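Local structure of cytochrome P450 CYP260B1 (Sorangium cellulosum, 5HIW) at residues L37-L43 with T297-S302; H80-R84 with L335-V339; Q263-S268 with F319-P325. The protein belongs to the cytochrome P450 family and binds iron protoporphyrin IX, held through a cysteine thiolate, within a largely helical fold. One frame throughout, in Å; residues are numbered along the deposited sequence.

Interaction 1: residues L37-L43 with T297-S302; sequences LGVPVVL and TILYLS
At the centre of this parallel strand pair, part of the P450 β1 sheet, Leu-299 CD1 lies 3.8 Å from Pro-40 CB and 3.7 Å from Val-42 CG2. Val-42 CB also meets Leu-301 CD2 at 3.8 Å on the face covered by helix 45-53. On the other face, Val-41 CG2 is 4.0 Å from Tyr-300 CD1. Leu-37 (chi1 m, chi2 t) lays CD1 over the Tyr-300 ring (chi1 t), 3.8 Å from its centroid, a CH-pi contact. Branched valines suit the extended backbone. Strands 39-42 and 298-302 cross at -34°, axes 4.6 Å apart, with Val-41 opposite Tyr-300 (CA-CA 4.6 Å) and Val-42 opposite Leu-301. Gly-38 (phi/psi 83/18) and Val-39 form a G1 bulge facing Asp-34; a CB at Gly-38 would jam against the preceding carbonyl. Backbone hydrogen bonds run from Tyr-300 N to Pro-40 O (3.0 Å), Val-42 N to Tyr-300 O (2.8 Å) and Ser-302 N to Val-42 O (2.9 Å). Beyond, one water donates to Leu-43 O (2.9 Å) and Ser-302 O (2.8 Å).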
loop_
_atom_site.group_PDB
_atom_site.type_symbol
_atom_site.label_atom_id
_atom_site.label_comp_id
_atom_site.label_asym_id
_atom_site.label_seq_id
_atom_site.Cartn_x
_atom_site.Cartn_y
_atom_site.Cartn_z
ATOM N N LEU A 37 15.075 11.074 -8.311
ATOM C CA LEU A 37 13.602 11.338 -8.398
ATOM C C LEU A 37 13.271 12.567 -9.182
ATOM O O LEU A 37 12.206 12.653 -9.747
ATOM C CB LEU A 37 12.942 11.486 -6.989
ATOM C CG LEU A 37 13.086 10.325 -5.988
ATOM C CD1 LEU A 37 12.281 10.648 -4.764
ATOM C CD2 LEU A 37 12.658 8.947 -6.530
ATOM N N GLY A 38 14.151 13.567 -9.205
ATOM C CA GLY A 38 13.873 14.805 -9.937
ATOM C C GLY A 38 13.027 15.820 -9.187
ATOM O O GLY A 38 12.462 16.724 -9.809
ATOM N N VAL A 39 12.926 15.689 -7.864
ATOM C CA VAL A 39 12.142 16.581 -7.060
ATOM C C VAL A 39 12.740 16.810 -5.711
ATOM O O VAL A 39 13.504 15.954 -5.201
ATOM C CB VAL A 39 10.688 16.031 -6.864
ATOM C CG1 VAL A 39 9.950 15.998 -8.174
ATOM C CG2 VAL A 39 10.694 14.655 -6.220
ATOM N N PRO A 40 12.337 17.919 -5.037
ATOM C CA PRO A 40 12.692 18.098 -3.650
ATOM C C PRO A 40 12.035 16.972 -2.791
ATOM O O PRO A 40 10.974 16.486 -3.155
ATOM C CB PRO A 40 12.058 19.439 -3.270
ATOM C CG PRO A 40 11.733 20.090 -4.539
ATOM C CD PRO A 40 11.519 19.028 -5.546
ATOM N N VAL A 41 12.697 16.586 -1.732
ATOM C CA VAL A 41 12.250 15.534 -0.804
ATOM C C VAL A 41 12.324 16.122 0.573
ATOM O O VAL A 41 13.281 16.833 0.909
ATOM C CB VAL A 41 13.127 14.291 -0.946
ATOM C CG1 VAL A 41 12.830 13.277 0.086
ATOM C CG2 VAL A 41 12.963 13.664 -2.296
ATOM N N VAL A 42 11.327 15.825 1.393
ATOM C CA VAL A 42 11.356 16.032 2.833
ATOM C C VAL A 42 11.577 14.741 3.545
ATOM O O VAL A 42 10.798 13.728 3.388
ATOM C CB VAL A 42 10.042 16.630 3.324
ATOM C CG1 VAL A 42 10.129 17.052 4.764
ATOM C CG2 VAL A 42 9.704 17.838 2.446
ATOM N N LEU A 43 12.616 14.739 4.323
ATOM C CA LEU A 43 12.991 13.549 5.079
ATOM C C LEU A 43 12.542 13.490 6.539
ATOM O O LEU A 43 12.003 12.460 6.936
ATOM C CB LEU A 43 14.480 13.284 5.026
ATOM C CG LEU A 43 15.112 12.940 3.668
ATOM C CD1 LEU A 43 16.645 12.841 3.785
ATOM C CD2 LEU A 43 14.544 11.616 3.131
ATOM N N THR A 297 5.923 24.060 -6.758
ATOM C CA THR A 297 6.831 22.943 -6.557
ATOM C C THR A 297 6.092 21.626 -6.336
ATOM O O THR A 297 5.088 21.595 -5.649
ATOM C CB THR A 297 7.627 23.181 -5.291
ATOM O OG1 THR A 297 8.250 24.466 -5.361
ATOM C CG2 THR A 297 8.677 22.071 -5.053
ATOM N N ILE A 298 6.606 20.553 -6.911
ATOM C CA ILE A 298 6.172 19.184 -6.578
ATOM C C ILE A 298 7.134 18.586 -5.534
ATOM O O ILE A 298 8.353 18.485 -5.793
ATOM C CB ILE A 298 6.136 18.316 -7.825
ATOM C CG1 ILE A 298 5.169 18.943 -8.866
ATOM C CG2 ILE A 298 5.741 16.897 -7.452
ATOM C CD1 ILE A 298 5.018 18.158 -10.170
ATOM N N LEU A 299 6.588 18.228 -4.363
ATOM C CA LEU A 299 7.333 17.840 -3.154
ATOM C C LEU A 299 7.082 16.374 -2.803
ATOM O O LEU A 299 5.926 15.936 -2.791
ATOM C CB LEU A 299 6.894 18.729 -2.029
ATOM C CG LEU A 299 7.652 18.724 -0.738
ATOM C CD1 LEU A 299 9.103 19.221 -0.968
ATOM C CD2 LEU A 299 6.954 19.573 0.299
ATOM N N TYR A 300 8.161 15.605 -2.591
ATOM C CA TYR A 300 8.076 14.237 -2.209
ATOM C C TYR A 300 8.365 14.092 -0.711
ATOM O O TYR A 300 9.424 14.538 -0.186
ATOM C CB TYR A 300 9.042 13.406 -3.073
ATOM C CG TYR A 300 9.065 11.890 -2.893
ATOM C CD1 TYR A 300 9.800 11.279 -1.912
ATOM C CD2 TYR A 300 8.333 11.103 -3.707
ATOM C CE1 TYR A 300 9.807 9.892 -1.784
ATOM C CE2 TYR A 300 8.340 9.734 -3.601
ATOM C CZ TYR A 300 9.097 9.134 -2.692
ATOM O OH TYR A 300 9.077 7.780 -2.578
ATOM N N LEU A 301 7.490 13.357 -0.031
ATOM C CA LEU A 301 7.617 13.127 1.433
ATOM C C LEU A 301 8.040 11.705 1.709
ATOM O O LEU A 301 7.382 10.761 1.258
ATOM C CB LEU A 301 6.269 13.387 2.120
ATOM C CG LEU A 301 5.549 14.698 1.805
ATOM C CD1 LEU A 301 4.225 14.819 2.542
ATOM C CD2 LEU A 301 6.452 15.826 2.266
ATOM N N SER A 302 9.179 11.518 2.375
ATOM C CA SER A 302 9.608 10.215 2.764
ATOM C C SER A 302 8.719 9.671 3.892
ATOM O O SER A 302 8.547 10.296 4.932
ATOM C CB SER A 302 11.029 10.198 3.307
ATOM O OG SER A 302 11.387 8.868 3.725
HETATM O O HOH W 1 9.963 10.503 7.388
#

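Interaction 2: residues H80-R84 with L335-V339; sequences HTRMR and LHYCV. With HEM (protoporphyrin IX containing Fe), chain B.
One turn of helix 77-90, spanning 80-84, lies beside the irregular loop 335-339, with CA atoms 8.4 Å apart at His-80 and Leu-335 and 8.0 Å at Arg-84 and Val-339. The gap is bridged by two long side chains, both t at chi1 and one turn apart, so that they reach out on the same side; Arg-84 N to His-80 O (2.8 Å) closes that turn. Leu-335 packs its CG over a face of the His-80 imidazole, 4.0 Å from the centroid, an apolar cover that leaves His-80 NE2 directed at HEM O2D (2.7 Å). His-336 turns its CA-CB bond away from the helix, yet its ring swings back (chi1 m): ND1 donates to O1D of the same propionate at 2.6 Å, and CE1 lies 3.6 Å from His-80 CD2. Tyr-337 contributes its carbonyl: Arg-84 NH1 donates to Tyr-337 O at 2.7 Å and NH2 does so weakly at 3.0 Å, while NH1 also reaches HEM O2D at 2.8 Å. The guanidinium thus balances the carboxylate charge and ties down the loop; Asn-88 takes its NE. Cys-338 points away from the helix so that SG ligates FE at 2.3 Å, with a water, also 2.3 Å from FE, as sixth ligand. Val-339, small and branched, lays CG2 over the guanidinium face, 3.5 Å from Arg-84 NE, and CG1 3.6 Å from HEM CMD. This is the P450 haem-thiolate site, where the signature cysteine loop meets helix C at a haem propionate.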
loop_
_atom_site.group_PDB
_atom_site.type_symbol
_atom_site.label_atom_id
_atom_site.label_comp_id
_atom_site.label_asym_id
_atom_site.label_seq_id
_atom_site.Cartn_x
_atom_site.Cartn_y
_atom_site.Cartn_z
ATOM N N HIS A 80 -14.072 16.517 0.338
ATOM C CA HIS A 80 -13.362 15.332 0.820
ATOM C C HIS A 80 -14.100 14.786 2.005
ATOM O O HIS A 80 -14.286 13.590 2.150
ATOM C CB HIS A 80 -11.923 15.625 1.169
ATOM C CG HIS A 80 -11.193 14.437 1.715
ATOM N ND1 HIS A 80 -11.093 14.182 3.066
ATOM C CD2 HIS A 80 -10.572 13.403 1.083
ATOM C CE1 HIS A 80 -10.436 13.045 3.253
ATOM N NE2 HIS A 80 -10.124 12.543 2.071
ATOM N N THR A 81 -14.580 15.664 2.883
ATOM C CA THR A 81 -15.248 15.165 4.060
ATOM C C THR A 81 -16.435 14.277 3.769
ATOM O O THR A 81 -16.600 13.242 4.443
ATOM C CB THR A 81 -15.661 16.326 5.021
ATOM O OG1 THR A 81 -14.491 17.114 5.274
ATOM C CG2 THR A 81 -16.220 15.743 6.345
ATOM N N ARG A 82 -17.247 14.689 2.797
ATOM C CA ARG A 82 -18.471 14.004 2.386
ATOM C C ARG A 82 -18.154 12.616 1.751
ATOM O O ARG A 82 -18.728 11.586 2.118
ATOM C CB ARG A 82 -19.255 14.930 1.406
ATOM C CG ARG A 82 -20.611 14.394 0.919
ATOM C CD ARG A 82 -21.410 15.326 -0.028
ATOM N NE ARG A 82 -21.826 16.584 0.604
ATOM C CZ ARG A 82 -22.828 16.693 1.476
ATOM N NH1 ARG A 82 -23.527 15.632 1.857
ATOM N NH2 ARG A 82 -23.099 17.866 2.008
ATOM N N MET A 83 -17.186 12.593 0.843
ATOM C CA MET A 83 -16.822 11.357 0.123
ATOM C C MET A 83 -16.086 10.441 1.095
ATOM O O MET A 83 -16.326 9.270 1.132
ATOM C CB MET A 83 -15.977 11.653 -1.096
ATOM C CG MET A 83 -16.749 12.394 -2.177
ATOM S SD MET A 83 -18.279 11.561 -2.624
ATOM C CE MET A 83 -17.685 9.873 -2.815
ATOM N N ARG A 84 -15.230 11.011 1.927
ATOM C CA ARG A 84 -14.544 10.225 2.933
ATOM C C ARG A 84 -15.492 9.489 3.893
ATOM O O ARG A 84 -15.235 8.350 4.330
ATOM C CB ARG A 84 -13.514 11.098 3.697
ATOM C CG ARG A 84 -12.703 10.362 4.784
ATOM C CD ARG A 84 -11.905 9.205 4.177
ATOM N NE ARG A 84 -11.160 8.508 5.220
ATOM C CZ ARG A 84 -9.826 8.445 5.350
ATOM N NH1 ARG A 84 -8.993 8.969 4.471
ATOM N NH2 ARG A 84 -9.336 7.767 6.366
ATOM N N LEU A 335 -5.501 14.398 6.646
ATOM C CA LEU A 335 -6.759 14.305 5.868
ATOM C C LEU A 335 -6.882 13.022 5.026
ATOM O O LEU A 335 -7.910 12.318 4.946
ATOM C CB LEU A 335 -6.720 15.514 4.886
ATOM C CG LEU A 335 -7.862 15.802 3.921
ATOM C CD1 LEU A 335 -9.091 15.966 4.810
ATOM C CD2 LEU A 335 -7.722 17.048 3.004
ATOM N N HIS A 336 -5.797 12.743 4.326
ATOM C CA HIS A 336 -5.779 11.640 3.380
ATOM C C HIS A 336 -5.219 10.347 3.933
ATOM O O HIS A 336 -4.982 9.421 3.149
ATOM C CB HIS A 336 -5.014 12.080 2.133
ATOM C CG HIS A 336 -5.680 13.204 1.398
ATOM N ND1 HIS A 336 -6.841 13.033 0.676
ATOM C CD2 HIS A 336 -5.369 14.521 1.305
ATOM C CE1 HIS A 336 -7.212 14.203 0.168
ATOM N NE2 HIS A 336 -6.315 15.108 0.477
ATOM N N TYR A 337 -5.128 10.173 5.258
ATOM C CA TYR A 337 -4.668 8.934 5.862
ATOM C C TYR A 337 -5.406 7.767 5.237
ATOM O O TYR A 337 -6.608 7.821 5.005
ATOM C CB TYR A 337 -4.901 8.901 7.418
ATOM C CG TYR A 337 -4.460 7.642 8.119
ATOM C CD1 TYR A 337 -5.338 6.528 8.256
ATOM C CD2 TYR A 337 -3.219 7.540 8.693
ATOM C CE1 TYR A 337 -4.971 5.401 8.975
ATOM C CE2 TYR A 337 -2.860 6.378 9.380
ATOM C CZ TYR A 337 -3.722 5.349 9.517
ATOM O OH TYR A 337 -3.315 4.183 10.173
ATOM N N CYS A 338 -4.676 6.731 4.866
ATOM C CA CYS A 338 -5.271 5.607 4.103
ATOM C C CYS A 338 -6.583 5.058 4.633
ATOM O O CYS A 338 -6.651 4.536 5.727
ATOM C CB CYS A 338 -4.290 4.429 4.008
ATOM S SG CYS A 338 -4.850 3.043 3.015
ATOM N N VAL A 339 -7.661 5.230 3.854
ATOM C CA VAL A 339 -8.958 4.701 4.253
ATOM C C VAL A 339 -9.057 3.199 4.184
ATOM O O VAL A 339 -9.896 2.532 4.852
ATOM C CB VAL A 339 -10.056 5.366 3.356
ATOM C CG1 VAL A 339 -10.005 4.755 1.955
ATOM C CG2 VAL A 339 -11.419 5.256 4.010
HETATM C CHA HEM B . -4.454 6.651 0.819
HETATM C CHB HEM B . -0.828 3.526 1.667
HETATM C CHC HEM B . -3.890 -0.145 1.243
HETATM C CHD HEM B . -7.135 2.908 -0.518
HETATM C C1A HEM B . -3.229 6.148 1.154
HETATM C C2A HEM B . -2.069 6.909 1.460
HETATM C C3A HEM B . -1.054 6.031 1.738
HETATM C C4A HEM B . -1.563 4.716 1.483
HETATM C CMA HEM B . 0.396 6.408 2.104
HETATM C CAA HEM B . -2.005 8.425 1.614
HETATM C CBA HEM B . -1.902 9.085 0.229
HETATM C CGA HEM B . -1.576 10.536 0.311
HETATM O O1A HEM B . -1.700 11.156 1.418
HETATM O O2A HEM B . -0.999 11.090 -0.658
HETATM C C1B HEM B . -1.315 2.278 1.578
HETATM C C2B HEM B . -0.537 1.123 1.931
HETATM C C3B HEM B . -1.431 0.076 1.821
HETATM C C4B HEM B . -2.722 0.601 1.372
HETATM C CMB HEM B . 0.953 0.985 2.293
HETATM C CAB HEM B . -1.014 -1.287 2.043
HETATM C CBB HEM B . -1.585 -2.398 1.715
HETATM C C1C HEM B . -5.075 0.370 0.721
HETATM C C2C HEM B . -6.223 -0.451 0.484
HETATM C C3C HEM B . -7.137 0.429 -0.026
HETATM C C4C HEM B . -6.544 1.722 -0.138
HETATM C CMC HEM B . -6.208 -1.929 0.793
HETATM C CAC HEM B . -8.527 0.152 -0.437
HETATM C CBC HEM B . -9.224 -0.816 0.141
HETATM C C1D HEM B . -6.620 4.174 -0.265
HETATM C C2D HEM B . -7.431 5.372 -0.610
HETATM C C3D HEM B . -6.694 6.415 -0.252
HETATM C C4D HEM B . -5.467 5.853 0.335
HETATM C CMD HEM B . -8.772 5.418 -1.316
HETATM C CAD HEM B . -7.068 7.906 -0.306
HETATM C CBD HEM B . -7.665 8.288 1.035
HETATM C CGD HEM B . -8.115 9.754 1.092
HETATM O O1D HEM B . -7.650 10.638 0.309
HETATM O O2D HEM B . -8.973 10.134 1.958
HETATM N NA HEM B . -2.883 4.781 1.201
HETATM N NB HEM B . -2.608 1.925 1.391
HETATM N NC HEM B . -5.278 1.644 0.419
HETATM N ND HEM B . -5.429 4.516 0.285
HETATM FE FE HEM B . -4.068 3.255 0.857
HETATM O O HOH W 2 -3.308 3.209 -1.309
#

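Interaction 3: residues Q263-S268 with F319-P325; sequences QAIEES and FDIHRRP
Helix 261-271 presents the turns 263-268 to the irregular segment 319-325, which wraps past it, and the backbones come close: CA atoms of Ala-264 and Ile-321 are 4.8 Å apart, those of Gln-263 and Arg-324 5.9 Å. Residues Asp-320 to Arg-323 make a type I turn (Arg-323 N to Asp-320 O, 3.0 Å), reinforced by an Asx turn in which Asp-320 OD1 accepts from His-322 N at 2.9 Å. Arg-324 then takes left-handed angles (52/51), and Pro-325 resumes an extended path. A water joins the backbones, donating to Gln-263 O and Ile-321 O (2.8 Å each) and accepting from Arg-324 N (2.9 Å). Ala-264, small enough for this approach, touches Ile-321 CG2 with CB at 3.8 Å. Gln-263, chi1 p, sends NE2 to Ile-321 O at 3.0 Å. Glu-267 (chi1 t, chi2 p) dominates: its OE2 accepts from Asp-320 N at 2.9 Å and from Arg-323 NE at 3.0 Å in a salt bridge, while its CG lies 3.6 Å from Phe-319 CE1. Its OE1 is salt-bridged to Arg-270, so Glu-267, Arg-270 and Arg-323 form the E-R-R triad of P450s, the ExxR motif of helix K joined to an arginine of the meander. Arg-323 is further anchored by Pro-314 O. On the flanks, Phe-319 and Ile-321 pack on helix 248-256, while Ile-265, facing away from 319-325, packs against helices 232-245 and 341-358.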
loop_
_atom_site.group_PDB
_atom_site.type_symbol
_atom_site.label_atom_id
_atom_site.label_comp_id
_atom_site.label_asym_id
_atom_site.label_seq_id
_atom_site.Cartn_x
_atom_site.Cartn_y
_atom_site.Cartn_z
ATOM N N GLN A 263 0.494 -7.210 16.248
ATOM C CA GLN A 263 1.527 -6.252 16.611
ATOM C C GLN A 263 2.862 -6.530 15.869
ATOM O O GLN A 263 3.666 -5.606 15.653
ATOM C CB GLN A 263 1.694 -6.265 18.146
ATOM C CG GLN A 263 2.425 -7.497 18.634
ATOM C CD GLN A 263 2.309 -7.660 20.144
ATOM O OE1 GLN A 263 1.212 -7.695 20.633
ATOM N NE2 GLN A 263 3.426 -7.713 20.860
ATOM N N ALA A 264 3.114 -7.785 15.491
ATOM C CA ALA A 264 4.203 -8.148 14.607
ATOM C C ALA A 264 4.050 -7.456 13.269
ATOM O O ALA A 264 5.051 -6.976 12.696
ATOM C CB ALA A 264 4.349 -9.653 14.434
ATOM N N ILE A 265 2.828 -7.392 12.747
ATOM C CA ILE A 265 2.593 -6.682 11.536
ATOM C C ILE A 265 2.921 -5.205 11.651
ATOM O O ILE A 265 3.508 -4.595 10.732
ATOM C CB ILE A 265 1.127 -6.994 10.984
ATOM C CG1 ILE A 265 1.032 -8.482 10.558
ATOM C CG2 ILE A 265 0.766 -6.020 9.862
ATOM C CD1 ILE A 265 -0.414 -8.917 10.251
ATOM N N GLU A 266 2.523 -4.568 12.760
ATOM C CA GLU A 266 2.787 -3.168 12.971
ATOM C C GLU A 266 4.303 -2.959 12.985
ATOM O O GLU A 266 4.826 -2.078 12.313
ATOM C CB GLU A 266 2.168 -2.655 14.282
ATOM C CG GLU A 266 0.604 -2.620 14.285
ATOM C CD GLU A 266 0.104 -1.805 13.076
ATOM O OE1 GLU A 266 0.241 -0.551 13.076
ATOM O OE2 GLU A 266 -0.383 -2.426 12.094
ATOM N N GLU A 267 5.005 -3.840 13.644
ATOM C CA GLU A 267 6.498 -3.705 13.653
ATOM C C GLU A 267 7.144 -3.933 12.268
ATOM O O GLU A 267 8.032 -3.191 11.901
ATOM C CB GLU A 267 7.079 -4.632 14.694
ATOM C CG GLU A 267 8.585 -4.679 14.821
ATOM C CD GLU A 267 9.257 -3.379 15.218
ATOM O OE1 GLU A 267 8.683 -2.314 15.215
ATOM O OE2 GLU A 267 10.483 -3.428 15.514
ATOM N N SER A 268 6.574 -4.841 11.424
ATOM C CA SER A 268 7.024 -5.037 10.033
ATOM C C SER A 268 6.836 -3.808 9.235
ATOM O O SER A 268 7.693 -3.438 8.411
ATOM C CB SER A 268 6.361 -6.281 9.352
ATOM O OG SER A 268 5.007 -6.040 8.851
ATOM N N PHE A 319 14.325 -5.432 14.574
ATOM C CA PHE A 319 12.947 -5.911 14.495
ATOM C C PHE A 319 12.552 -6.498 15.823
ATOM O O PHE A 319 13.088 -7.586 16.243
ATOM C CB PHE A 319 12.867 -6.965 13.436
ATOM C CG PHE A 319 11.477 -7.458 13.175
ATOM C CD1 PHE A 319 10.570 -6.664 12.505
ATOM C CD2 PHE A 319 11.058 -8.653 13.711
ATOM C CE1 PHE A 319 9.290 -7.094 12.302
ATOM C CE2 PHE A 319 9.753 -9.112 13.505
ATOM C CZ PHE A 319 8.857 -8.281 12.790
ATOM N N ASP A 320 11.630 -5.842 16.528
ATOM C CA ASP A 320 11.141 -6.349 17.848
ATOM C C ASP A 320 9.669 -6.511 17.877
ATOM O O ASP A 320 8.996 -5.460 17.918
ATOM C CB ASP A 320 11.548 -5.306 18.903
ATOM C CG ASP A 320 11.264 -5.735 20.322
ATOM O OD1 ASP A 320 10.603 -6.756 20.599
ATOM O OD2 ASP A 320 11.694 -4.955 21.177
ATOM N N ILE A 321 9.137 -7.732 17.931
ATOM C CA ILE A 321 7.687 -7.910 17.890
ATOM C C ILE A 321 7.012 -7.445 19.135
ATOM O O ILE A 321 5.780 -7.268 19.129
ATOM C CB ILE A 321 7.191 -9.320 17.476
ATOM C CG1 ILE A 321 7.480 -10.414 18.505
ATOM C CG2 ILE A 321 7.756 -9.692 16.097
ATOM C CD1 ILE A 321 6.795 -11.703 18.039
ATOM N N HIS A 322 7.793 -7.239 20.190
ATOM C CA HIS A 322 7.253 -6.577 21.397
ATOM C C HIS A 322 7.346 -5.069 21.465
ATOM O O HIS A 322 6.839 -4.478 22.425
ATOM C CB HIS A 322 7.894 -7.213 22.648
ATOM C CG HIS A 322 7.727 -8.702 22.669
ATOM N ND1 HIS A 322 6.511 -9.306 22.890
ATOM C CD2 HIS A 322 8.603 -9.700 22.428
ATOM C CE1 HIS A 322 6.644 -10.608 22.799
ATOM N NE2 HIS A 322 7.920 -10.876 22.559
ATOM N N ARG A 323 7.935 -4.409 20.472
ATOM C CA ARG A 323 7.949 -2.973 20.434
ATOM C C ARG A 323 6.598 -2.265 20.492
ATOM O O ARG A 323 6.486 -1.186 21.079
ATOM C CB ARG A 323 8.762 -2.485 19.214
ATOM C CG ARG A 323 8.956 -0.991 19.142
ATOM C CD ARG A 323 9.615 -0.633 17.809
ATOM N NE ARG A 323 10.872 -1.264 17.578
ATOM C CZ ARG A 323 12.043 -0.728 17.911
ATOM N NH1 ARG A 323 12.086 0.445 18.458
ATOM N NH2 ARG A 323 13.156 -1.296 17.476
ATOM N N ARG A 324 5.560 -2.797 19.852
ATOM C CA ARG A 324 4.271 -2.119 19.796
ATOM C C ARG A 324 4.362 -0.658 19.316
ATOM O O ARG A 324 3.955 0.308 20.017
ATOM C CB ARG A 324 3.526 -2.256 21.108
ATOM C CG ARG A 324 3.257 -3.709 21.419
ATOM C CD ARG A 324 2.462 -3.905 22.682
ATOM N NE ARG A 324 2.208 -5.312 22.942
ATOM C CZ ARG A 324 1.248 -5.781 23.736
ATOM N NH1 ARG A 324 0.423 -4.955 24.371
ATOM N NH2 ARG A 324 1.108 -7.085 23.889
ATOM N N PRO A 325 5.028 -0.432 18.174
ATOM C CA PRO A 325 5.255 0.921 17.739
ATOM C C PRO A 325 3.997 1.619 17.266
ATOM O O PRO A 325 3.076 0.953 16.817
ATOM C CB PRO A 325 6.234 0.759 16.579
ATOM C CG PRO A 325 5.812 -0.511 15.994
ATOM C CD PRO A 325 5.503 -1.400 17.160
HETATM O O HOH W 3 5.130 -4.844 17.898
HETATM O O HOH W 4 4.157 -7.989 23.548
HETATM O O HOH W 5 0.839 1.300 15.054
#

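Overall arrangement
From the N terminus, strand 39-42 comes first, and interaction 1 joins it to strand 298-302, with 253 residues between the two segments, drawing the start of the chain into the mixed sheet. Helix 77-90 follows and closes with loop 335-339 in interaction 2, over a similar span; since this loop opens inside the first and ends beyond it, the two cross. Interaction 3, between helix 261-271 and residues 319-325, is a shorter closure that crosses interaction 1 but falls wholly within the span of interaction 2. The contacts do not touch: nearest atoms are about 7 Å apart between 2 and 3, and about 10 Å between 1 and 2. Together they tie sheet, haem site and meander.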